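Acetone carboxylase alpha subunit (Xanthobacter autotrophicus Py2, PDB 5M45) is the alpha subunit of a multi-subunit carboxylase, belongs to the hydantoinase B/oxoprolinase family, and carries a bound manganese ion. Local coordinates at residues E457-A467 with N620-F628; I504-R515 with G646-Y657. All coordinates share one frame; numbering follows the deposited sequence.

Contact 1 of 2, residues E457-A467 with N620-F628; sequences ECAANGTGATA and NYMRGGPGF
E457 and N620 meet with their flat ends almost coplanar, 7° between carboxylate and amide. N620 ND2 donates to E457 OE1 over 3.0 Å. The bond is nearly straight. OE1 lies close to the amide plane of N620 and accepts on its anti lone pair, away from OE2. N620 OD1 is held by N437. The same carboxylate takes S522 and R524 on OE1 and Y499 and R502 on OE2. This buried group is gripped on both oxygens, and the arginines probably keep it ionised.

M622 crosses both E457 and N461 at about a right angle. Its chain bends at chi2 and chi3, which brings the methyl CE to 3.6 Å from E457 OE1. M622 CG packs 3.7 Å from C458 CB. N461 ND2 donates to C458 O from above the carbonyl plane; N461 OD1 is buried without a polar partner.

Strand 617-621 lies in an antiparallel sheet with 520-526 and 497-504, which supply these four E457 partners. The contact joins the loop after strand 450-454 to the exit of that sheet, within the hydantoinase B/oxoprolinase family region. The two chains run nearly parallel beyond the 3-10 turn around E457 and the strand that carries N620. They are extended loops with only two backbone bonds between them: G462 N to R623 O in the carbonyl plane, and A465 N to P626 O, nearly straight. G462 and G625 let the backbones close in, with G462 C 3.8 Å from G625 N.

At the far end the F628 ring lies against the backbone of A467. F628 CG is anti to the backbone N (chi1 -178°), which carries the ring past A465 CB. A467 CA sits over one face, 3.8 Å from the ring centroid, a CH-pi contact. F420 of helix 401-422 touches both A467 and F628.

Contact 2 of 2, residues I504-R515 with G646-Y657; sequences IKASSGGSGKYR and GYVLERFAGEVY
A type II beta turn, K505 to S508, brings S507 against the chain at Y647 to L649. S507 N donates to Y647 O over 2.9 Å, from above the carbonyl plane. S507 OG accepts from L649 N at 3.0 Å in a nearly straight bond. With OG anti to the carbonyl carbon (chi1 -72°) it lies beside S507 N, and this serine bonds the facing backbone through both atoms. A506 CB packs on L649 CD2 and also touches G646 O.

G646 ends helix 636-645 in a Schellman motif, and a type I turn, L649 to F652, leads into a short, weakly bonded helix at about 652-657. The loop after strand 497-504 thus packs on the link between two helices. A water donates to both I504 O and G646 O.

Y647 lies between I504 and R515. I504 CG2 is 4.0 Å from Y647 CD1. The R515 guanidinium is nearly parallel to the ring, 8° apart, but offset: Y647 CB and CG lie over its face, with NH2 3.8 Å from CG. R515 NE is salt-bridged to D642 of helix 636-645, which probably helps hold the guanidinium over Y647.

In the short helix, V656 CG1 touches S511 CB and OG at 3.6 Å. The Y657 ring meets G512 O at its edge, 3.5 Å from CE1. A further water joins S511 OG to Y657 OH.

How the contacts relate
The centres of the two contacts are about 13 Å apart, and their segments alternate along the chain. They touch directly. G510 N lies 2.9 Å from G625 O and F628 N lies 2.9 Å from Y514 O, both probable hydrogen bonds. Segment 504-515 thus lies between 620-628 and 646-657. K513 and Y514 both face F628 in a classic beta bulge. K505 forms a cation-pi pair with Y621. The centre of contact 1 is about 13 Å from the centre of the chain and that of contact 2 about 26 Å; contact 1 is buried, contact 2 partly so. The C458 side chain is about 11 Å from the manganese ion bound by H150, D153 and H175, outside that site.

Contact 1 of 2, residues E457-A467 with N620-F628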
loop_
_atom_site.group_PDB
_atom_site.type_symbol
_atom_site.label_atom_id
_atom_site.label_comp_id
_atom_site.label_asym_id
_atom_site.label_seq_id
_atom_site.Cartn_x
_atom_site.Cartn_y
_atom_site.Cartn_z
ATOM N N GLU A 457 22.497 12.754 -8.367
ATOM C CA GLU A 457 23.343 13.840 -8.877
ATOM C C GLU A 457 22.958 15.163 -8.184
ATOM O O GLU A 457 23.844 15.970 -7.982
ATOM C CB GLU A 457 23.274 13.976 -10.424
ATOM C CG GLU A 457 24.126 12.926 -11.135
ATOM C CD GLU A 457 24.291 13.132 -12.634
ATOM O OE1 GLU A 457 23.390 13.671 -13.327
ATOM O OE2 GLU A 457 25.382 12.727 -13.126
ATOM N N CYS A 458 21.685 15.347 -7.772
ATOM C CA CYS A 458 21.268 16.575 -7.096
ATOM C C CYS A 458 21.490 16.549 -5.562
ATOM O O CYS A 458 20.871 17.342 -4.813
ATOM C CB CYS A 458 19.835 16.996 -7.459
ATOM S SG CYS A 458 18.602 15.675 -7.228
ATOM N N ALA A 459 22.393 15.670 -5.114
ATOM C CA ALA A 459 23.147 15.863 -3.898
ATOM C C ALA A 459 24.238 16.915 -4.027
ATOM O O ALA A 459 24.802 17.326 -2.991
ATOM C CB ALA A 459 23.768 14.521 -3.408
ATOM N N ALA A 460 24.554 17.337 -5.267
ATOM C CA ALA A 460 25.716 18.181 -5.573
ATOM C C ALA A 460 25.282 19.422 -6.351
ATOM O O ALA A 460 25.516 19.540 -7.551
ATOM C CB ALA A 460 26.736 17.363 -6.354
ATOM N N ASN A 461 24.571 20.321 -5.666
ATOM C CA ASN A 461 24.102 21.583 -6.232
ATOM C C ASN A 461 25.023 22.733 -5.798
ATOM O O ASN A 461 25.834 22.580 -4.886
ATOM C CB ASN A 461 22.694 21.901 -5.735
ATOM C CG ASN A 461 21.749 20.735 -5.840
ATOM O OD1 ASN A 461 21.291 20.363 -6.952
ATOM N ND2 ASN A 461 21.451 20.105 -4.667
ATOM N N GLY A 462 24.837 23.906 -6.394
ATOM C CA GLY A 462 25.577 25.092 -5.973
ATOM C C GLY A 462 25.199 25.545 -4.563
ATOM O O GLY A 462 24.073 25.294 -4.101
ATOM N N THR A 463 26.138 26.185 -3.876
ATOM C CA THR A 463 25.880 26.778 -2.545
ATOM C C THR A 463 25.821 28.312 -2.626
ATOM O O THR A 463 26.346 28.935 -3.563
ATOM C CB THR A 463 26.896 26.340 -1.471
ATOM O OG1 THR A 463 28.170 26.962 -1.714
ATOM C CG2 THR A 463 27.065 24.857 -1.441
ATOM N N GLY A 464 25.138 28.912 -1.646
ATOM C CA GLY A 464 25.049 30.359 -1.558
ATOM C C GLY A 464 26.404 31.052 -1.391
ATOM O O GLY A 464 27.284 30.553 -0.692
ATOM N N ALA A 465 26.565 32.204 -2.041
ATOM C CA ALA A 465 27.737 33.072 -1.836
ATOM C C ALA A 465 27.819 33.606 -0.404
ATOM O O ALA A 465 26.791 33.730 0.296
ATOM C CB ALA A 465 27.709 34.239 -2.803
ATOM N N THR A 466 29.036 33.937 0.025
ATOM C CA THR A 466 29.243 34.548 1.346
ATOM C C THR A 466 29.566 36.047 1.208
ATOM O O THR A 466 29.626 36.584 0.087
ATOM C CB THR A 466 30.315 33.774 2.191
ATOM O OG1 THR A 466 31.656 34.243 1.905
ATOM C CG2 THR A 466 30.205 32.250 1.940
ATOM N N ALA A 467 29.763 36.727 2.344
ATOM C CA ALA A 467 30.151 38.126 2.338
ATOM C C ALA A 467 31.648 38.342 2.004
ATOM O O ALA A 467 32.081 39.471 1.844
ATOM C CB ALA A 467 29.815 38.781 3.651
ATOM N N ASN A 620 19.651 15.962 -17.511
ATOM C CA ASN A 620 19.601 16.154 -16.049
ATOM C C ASN A 620 20.333 17.439 -15.640
ATOM O O ASN A 620 21.558 17.546 -15.795
ATOM C CB ASN A 620 20.230 14.948 -15.307
ATOM C CG ASN A 620 19.649 14.746 -13.907
ATOM O OD1 ASN A 620 18.512 15.085 -13.660
ATOM N ND2 ASN A 620 20.445 14.191 -12.990
ATOM N N TYR A 621 19.593 18.424 -15.137
ATOM C CA TYR A 621 20.128 19.772 -14.818
ATOM C C TYR A 621 20.001 20.006 -13.305
ATOM O O TYR A 621 18.877 20.055 -12.756
ATOM C CB TYR A 621 19.365 20.837 -15.680
ATOM C CG TYR A 621 19.355 22.311 -15.217
ATOM C CD1 TYR A 621 20.373 22.871 -14.427
ATOM C CD2 TYR A 621 18.318 23.163 -15.632
ATOM C CE1 TYR A 621 20.327 24.215 -14.014
ATOM C CE2 TYR A 621 18.279 24.517 -15.236
ATOM C CZ TYR A 621 19.271 25.020 -14.414
ATOM O OH TYR A 621 19.196 26.337 -14.008
ATOM N N MET A 622 21.151 20.162 -12.644
ATOM C CA MET A 622 21.215 20.470 -11.201
ATOM C C MET A 622 21.365 21.974 -10.954
ATOM O O MET A 622 22.178 22.642 -11.608
ATOM C CB MET A 622 22.386 19.722 -10.528
ATOM C CG MET A 622 22.063 18.293 -10.107
ATOM S SD MET A 622 21.380 17.157 -11.349
ATOM C CE MET A 622 22.749 17.064 -12.495
ATOM N N ARG A 623 20.611 22.498 -9.995
ATOM C CA ARG A 623 20.545 23.964 -9.800
ATOM C C ARG A 623 21.750 24.595 -9.086
ATOM O O ARG A 623 22.463 23.946 -8.307
ATOM C CB ARG A 623 19.290 24.349 -8.992
ATOM C CG ARG A 623 17.950 23.713 -9.391
ATOM C CD ARG A 623 17.557 23.944 -10.844
ATOM N NE ARG A 623 16.179 23.451 -11.081
ATOM C CZ ARG A 623 15.811 22.464 -11.898
ATOM N NH1 ARG A 623 16.667 21.789 -12.658
ATOM N NH2 ARG A 623 14.520 22.163 -11.987
ATOM N N GLY A 624 21.932 25.878 -9.354
ATOM C CA GLY A 624 22.892 26.713 -8.660
ATOM C C GLY A 624 22.322 27.323 -7.383
ATOM O O GLY A 624 21.141 27.137 -7.038
ATOM N N GLY A 625 23.204 28.021 -6.671
ATOM C CA GLY A 625 22.878 28.759 -5.443
ATOM C C GLY A 625 22.880 30.291 -5.639
ATOM O O GLY A 625 23.404 30.770 -6.639
ATOM N N PRO A 626 22.291 31.033 -4.681
ATOM C CA PRO A 626 22.137 32.492 -4.756
ATOM C C PRO A 626 23.407 33.339 -4.539
ATOM O O PRO A 626 24.361 32.918 -3.872
ATOM C CB PRO A 626 21.115 32.780 -3.657
ATOM C CG PRO A 626 21.371 31.708 -2.618
ATOM C CD PRO A 626 21.698 30.475 -3.446
ATOM N N GLY A 627 23.391 34.543 -5.107
ATOM C CA GLY A 627 24.534 35.470 -5.044
ATOM C C GLY A 627 24.488 36.431 -3.832
ATOM O O GLY A 627 23.461 36.495 -3.106
ATOM N N PHE A 628 25.608 37.157 -3.634
ATOM C CA PHE A 628 25.792 38.157 -2.596
ATOM C C PHE A 628 26.344 39.488 -3.128
ATOM O O PHE A 628 27.376 39.517 -3.814
ATOM C CB PHE A 628 26.788 37.660 -1.517
ATOM C CG PHE A 628 26.974 38.649 -0.386
ATOM C CD1 PHE A 628 27.899 39.677 -0.483
ATOM C CD2 PHE A 628 26.182 38.577 0.733
ATOM C CE1 PHE A 628 28.020 40.639 0.532
ATOM C CE2 PHE A 628 26.319 39.532 1.772
ATOM C CZ PHE A 628 27.228 40.542 1.661
#

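Contact 2 of 2, residues I504-R515 with G646-Y657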
loop_
_atom_site.group_PDB
_atom_site.type_symbol
_atom_site.label_atom_id
_atom_site.label_comp_id
_atom_site.label_asym_id
_atom_site.label_seq_id
_atom_site.Cartn_x
_atom_site.Cartn_y
_atom_site.Cartn_z
ATOM N N ILE A 504 29.968 21.542 -16.078
ATOM C CA ILE A 504 29.580 22.637 -15.193
ATOM C C ILE A 504 28.508 23.504 -15.909
ATOM O O ILE A 504 28.598 23.740 -17.125
ATOM C CB ILE A 504 30.812 23.499 -14.817
ATOM C CG1 ILE A 504 31.795 22.689 -13.967
ATOM C CG2 ILE A 504 30.376 24.780 -14.098
ATOM C CD1 ILE A 504 33.121 23.385 -13.733
ATOM N N LYS A 505 27.473 23.936 -15.170
ATOM C CA LYS A 505 26.270 24.594 -15.788
ATOM C C LYS A 505 26.462 26.120 -15.851
ATOM O O LYS A 505 26.283 26.813 -14.848
ATOM C CB LYS A 505 24.969 24.228 -15.028
ATOM C CG LYS A 505 23.677 24.721 -15.697
ATOM C CD LYS A 505 23.410 24.024 -17.024
ATOM C CE LYS A 505 22.106 24.461 -17.636
ATOM N NZ LYS A 505 22.165 24.305 -19.112
ATOM N N ALA A 506 26.836 26.619 -17.024
ATOM C CA ALA A 506 27.126 28.040 -17.211
ATOM C C ALA A 506 25.914 28.923 -16.913
ATOM O O ALA A 506 24.792 28.609 -17.283
ATOM C CB ALA A 506 27.630 28.291 -18.628
ATOM N N SER A 507 26.178 30.010 -16.195
ATOM C CA SER A 507 25.194 31.053 -15.840
ATOM C C SER A 507 24.076 30.564 -14.934
ATOM O O SER A 507 23.020 31.232 -14.840
ATOM C CB SER A 507 24.703 31.836 -17.087
ATOM O OG SER A 507 25.720 32.701 -17.609
ATOM N N SER A 508 24.301 29.451 -14.200
ATOM C CA SER A 508 23.325 28.965 -13.222
ATOM C C SER A 508 23.487 29.638 -11.829
ATOM O O SER A 508 22.499 29.891 -11.139
ATOM C CB SER A 508 23.334 27.437 -13.113
ATOM O OG SER A 508 24.602 26.940 -12.742
ATOM N N GLY A 509 24.722 29.905 -11.407
ATOM C CA GLY A 509 24.965 30.544 -10.111
ATOM C C GLY A 509 24.442 31.975 -10.096
ATOM O O GLY A 509 24.529 32.711 -11.122
ATOM N N GLY A 510 23.846 32.366 -8.962
ATOM C CA GLY A 510 23.240 33.680 -8.808
ATOM C C GLY A 510 24.274 34.798 -8.869
ATOM O O GLY A 510 25.298 34.751 -8.177
ATOM N N SER A 511 24.004 35.790 -9.714
ATOM C CA SER A 511 24.925 36.919 -9.901
ATOM C C SER A 511 25.074 37.786 -8.642
ATOM O O SER A 511 24.105 37.967 -7.864
ATOM C CB SER A 511 24.472 37.799 -11.073
ATOM O OG SER A 511 24.348 36.998 -12.242
ATOM N N GLY A 512 26.283 38.296 -8.458
ATOM C CA GLY A 512 26.561 39.169 -7.319
ATOM C C GLY A 512 27.995 39.662 -7.282
ATOM O O GLY A 512 28.830 39.244 -8.123
ATOM N N LYS A 513 28.277 40.544 -6.333
ATOM C CA LYS A 513 29.668 40.845 -5.984
ATOM C C LYS A 513 30.489 39.540 -5.780
ATOM O O LYS A 513 31.613 39.388 -6.305
ATOM C CB LYS A 513 29.744 41.692 -4.721
ATOM C CG LYS A 513 31.127 42.275 -4.551
ATOM C CD LYS A 513 31.633 42.114 -3.137
ATOM C CE LYS A 513 31.319 43.285 -2.319
ATOM N NZ LYS A 513 32.429 43.449 -1.308
ATOM N N TYR A 514 29.897 38.632 -5.015
ATOM C CA TYR A 514 30.312 37.225 -4.945
ATOM C C TYR A 514 29.166 36.397 -5.570
ATOM O O TYR A 514 27.970 36.586 -5.270
ATOM C CB TYR A 514 30.685 36.789 -3.500
ATOM C CG TYR A 514 31.831 37.611 -2.961
ATOM C CD1 TYR A 514 33.125 37.503 -3.521
ATOM C CD2 TYR A 514 31.639 38.554 -1.938
ATOM C CE1 TYR A 514 34.168 38.304 -3.070
ATOM C CE2 TYR A 514 32.692 39.338 -1.469
ATOM C CZ TYR A 514 33.937 39.227 -2.039
ATOM O OH TYR A 514 34.991 40.027 -1.586
ATOM N N ARG A 515 29.553 35.517 -6.485
ATOM C CA ARG A 515 28.630 34.722 -7.293
ATOM C C ARG A 515 28.267 33.458 -6.523
ATOM O O ARG A 515 29.142 32.843 -5.881
ATOM C CB ARG A 515 29.312 34.360 -8.640
ATOM C CG ARG A 515 28.464 33.503 -9.564
ATOM C CD ARG A 515 29.188 33.002 -10.836
ATOM N NE ARG A 515 30.568 32.558 -10.715
ATOM C CZ ARG A 515 31.008 31.464 -10.079
ATOM N NH1 ARG A 515 30.199 30.617 -9.431
ATOM N NH2 ARG A 515 32.295 31.199 -10.099
ATOM N N GLY A 646 34.025 28.554 -17.763
ATOM C CA GLY A 646 32.686 27.998 -18.052
ATOM C C GLY A 646 31.598 28.235 -16.992
ATOM O O GLY A 646 30.551 27.587 -17.021
ATOM N N TYR A 647 31.843 29.167 -16.073
ATOM C CA TYR A 647 30.886 29.523 -15.020
ATOM C C TYR A 647 29.829 30.563 -15.418
ATOM O O TYR A 647 28.728 30.589 -14.837
ATOM C CB TYR A 647 31.611 29.971 -13.727
ATOM C CG TYR A 647 32.520 28.902 -13.118
ATOM C CD1 TYR A 647 32.023 27.964 -12.223
ATOM C CD2 TYR A 647 33.883 28.848 -13.423
ATOM C CE1 TYR A 647 32.841 26.981 -11.663
ATOM C CE2 TYR A 647 34.720 27.877 -12.880
ATOM C CZ TYR A 647 34.204 26.956 -11.990
ATOM O OH TYR A 647 35.000 25.973 -11.436
ATOM N N VAL A 648 30.174 31.433 -16.363
ATOM C CA VAL A 648 29.334 32.526 -16.824
ATOM C C VAL A 648 29.466 32.662 -18.339
ATOM O O VAL A 648 30.584 32.690 -18.855
ATOM C CB VAL A 648 29.789 33.869 -16.183
ATOM C CG1 VAL A 648 29.058 35.073 -16.814
ATOM C CG2 VAL A 648 29.590 33.851 -14.675
ATOM N N LEU A 649 28.341 32.801 -19.034
ATOM C CA LEU A 649 28.333 33.060 -20.480
ATOM C C LEU A 649 28.807 34.485 -20.802
ATOM O O LEU A 649 28.376 35.459 -20.147
ATOM C CB LEU A 649 26.930 32.822 -21.074
ATOM C CG LEU A 649 26.342 31.420 -21.002
ATOM C CD1 LEU A 649 24.864 31.404 -21.426
ATOM C CD2 LEU A 649 27.136 30.463 -21.865
ATOM N N GLU A 650 29.653 34.594 -21.824
ATOM C CA GLU A 650 30.293 35.863 -22.198
ATOM C C GLU A 650 29.311 37.047 -22.318
ATOM O O GLU A 650 29.613 38.159 -21.872
ATOM C CB GLU A 650 31.075 35.689 -23.512
ATOM C CG GLU A 650 31.964 36.893 -23.899
ATOM C CD GLU A 650 31.240 37.996 -24.648
ATOM O OE1 GLU A 650 30.180 37.721 -25.238
ATOM O OE2 GLU A 650 31.718 39.164 -24.659
ATOM N N ARG A 651 28.133 36.797 -22.901
ATOM C CA ARG A 651 27.163 37.853 -23.164
ATOM C C ARG A 651 26.564 38.510 -21.936
ATOM O O ARG A 651 26.051 39.609 -22.037
ATOM C CB ARG A 651 26.073 37.356 -24.125
ATOM C CG ARG A 651 25.132 36.285 -23.545
ATOM C CD ARG A 651 24.677 35.341 -24.692
ATOM N NE ARG A 651 23.657 34.310 -24.353
ATOM C CZ ARG A 651 22.423 34.599 -23.952
ATOM N NH1 ARG A 651 21.507 33.668 -23.694
ATOM N NH2 ARG A 651 22.065 35.869 -23.759
ATOM N N PHE A 652 26.678 37.916 -20.750
ATOM C CA PHE A 652 26.203 38.578 -19.547
ATOM C C PHE A 652 27.250 39.442 -18.843
ATOM O O PHE A 652 26.917 40.179 -17.903
ATOM C CB PHE A 652 25.604 37.521 -18.590
ATOM C CG PHE A 652 24.385 36.880 -19.147
ATOM C CD1 PHE A 652 23.180 37.594 -19.203
ATOM C CD2 PHE A 652 24.437 35.607 -19.685
ATOM C CE1 PHE A 652 22.027 37.034 -19.752
ATOM C CE2 PHE A 652 23.291 35.038 -20.256
ATOM C CZ PHE A 652 22.077 35.743 -20.261
ATOM N N ALA A 653 28.517 39.373 -19.243
ATOM C CA ALA A 653 29.567 40.163 -18.556
ATOM C C ALA A 653 29.271 41.654 -18.560
ATOM O O ALA A 653 29.387 42.324 -17.516
ATOM C CB ALA A 653 30.926 39.906 -19.163
ATOM N N GLY A 654 28.890 42.160 -19.732
ATOM C CA GLY A 654 28.541 43.565 -19.917
ATOM C C GLY A 654 27.264 43.941 -19.211
ATOM O O GLY A 654 27.258 44.859 -18.415
ATOM N N GLU A 655 26.175 43.224 -19.472
ATOM C CA GLU A 655 24.857 43.635 -18.974
ATOM C C GLU A 655 24.706 43.480 -17.450
ATOM O O GLU A 655 24.179 44.364 -16.784
ATOM C CB GLU A 655 23.760 42.840 -19.679
ATOM C CG GLU A 655 22.327 43.285 -19.311
ATOM C CD GLU A 655 21.840 44.553 -20.030
ATOM O OE1 GLU A 655 22.325 44.794 -21.130
ATOM O OE2 GLU A 655 20.978 45.313 -19.486
ATOM N N VAL A 656 25.200 42.379 -16.905
ATOM C CA VAL A 656 25.039 42.067 -15.475
ATOM C C VAL A 656 26.115 42.728 -14.597
ATOM O O VAL A 656 25.792 43.362 -13.590
ATOM C CB VAL A 656 25.035 40.537 -15.270
ATOM C CG1 VAL A 656 25.048 40.162 -13.791
ATOM C CG2 VAL A 656 23.820 39.919 -15.968
ATOM N N TYR A 657 27.389 42.574 -14.977
ATOM C CA TYR A 657 28.505 43.007 -14.135
ATOM C C TYR A 657 29.169 44.315 -14.591
ATOM O O TYR A 657 30.001 44.870 -13.850
ATOM C CB TYR A 657 29.561 41.889 -14.096
ATOM C CG TYR A 657 29.085 40.558 -13.543
ATOM C CD1 TYR A 657 29.043 40.342 -12.159
ATOM C CD2 TYR A 657 28.742 39.509 -14.369
ATOM C CE1 TYR A 657 28.637 39.135 -11.637
ATOM C CE2 TYR A 657 28.346 38.294 -13.852
ATOM C CZ TYR A 657 28.278 38.102 -12.481
ATOM O OH TYR A 657 27.860 36.896 -11.947
HETATM O O HOH W 1 30.428 25.281 -18.473
HETATM O O HOH W 2 26.448 32.590 -13.105
HETATM O O HOH W 3 26.326 35.269 -13.242
#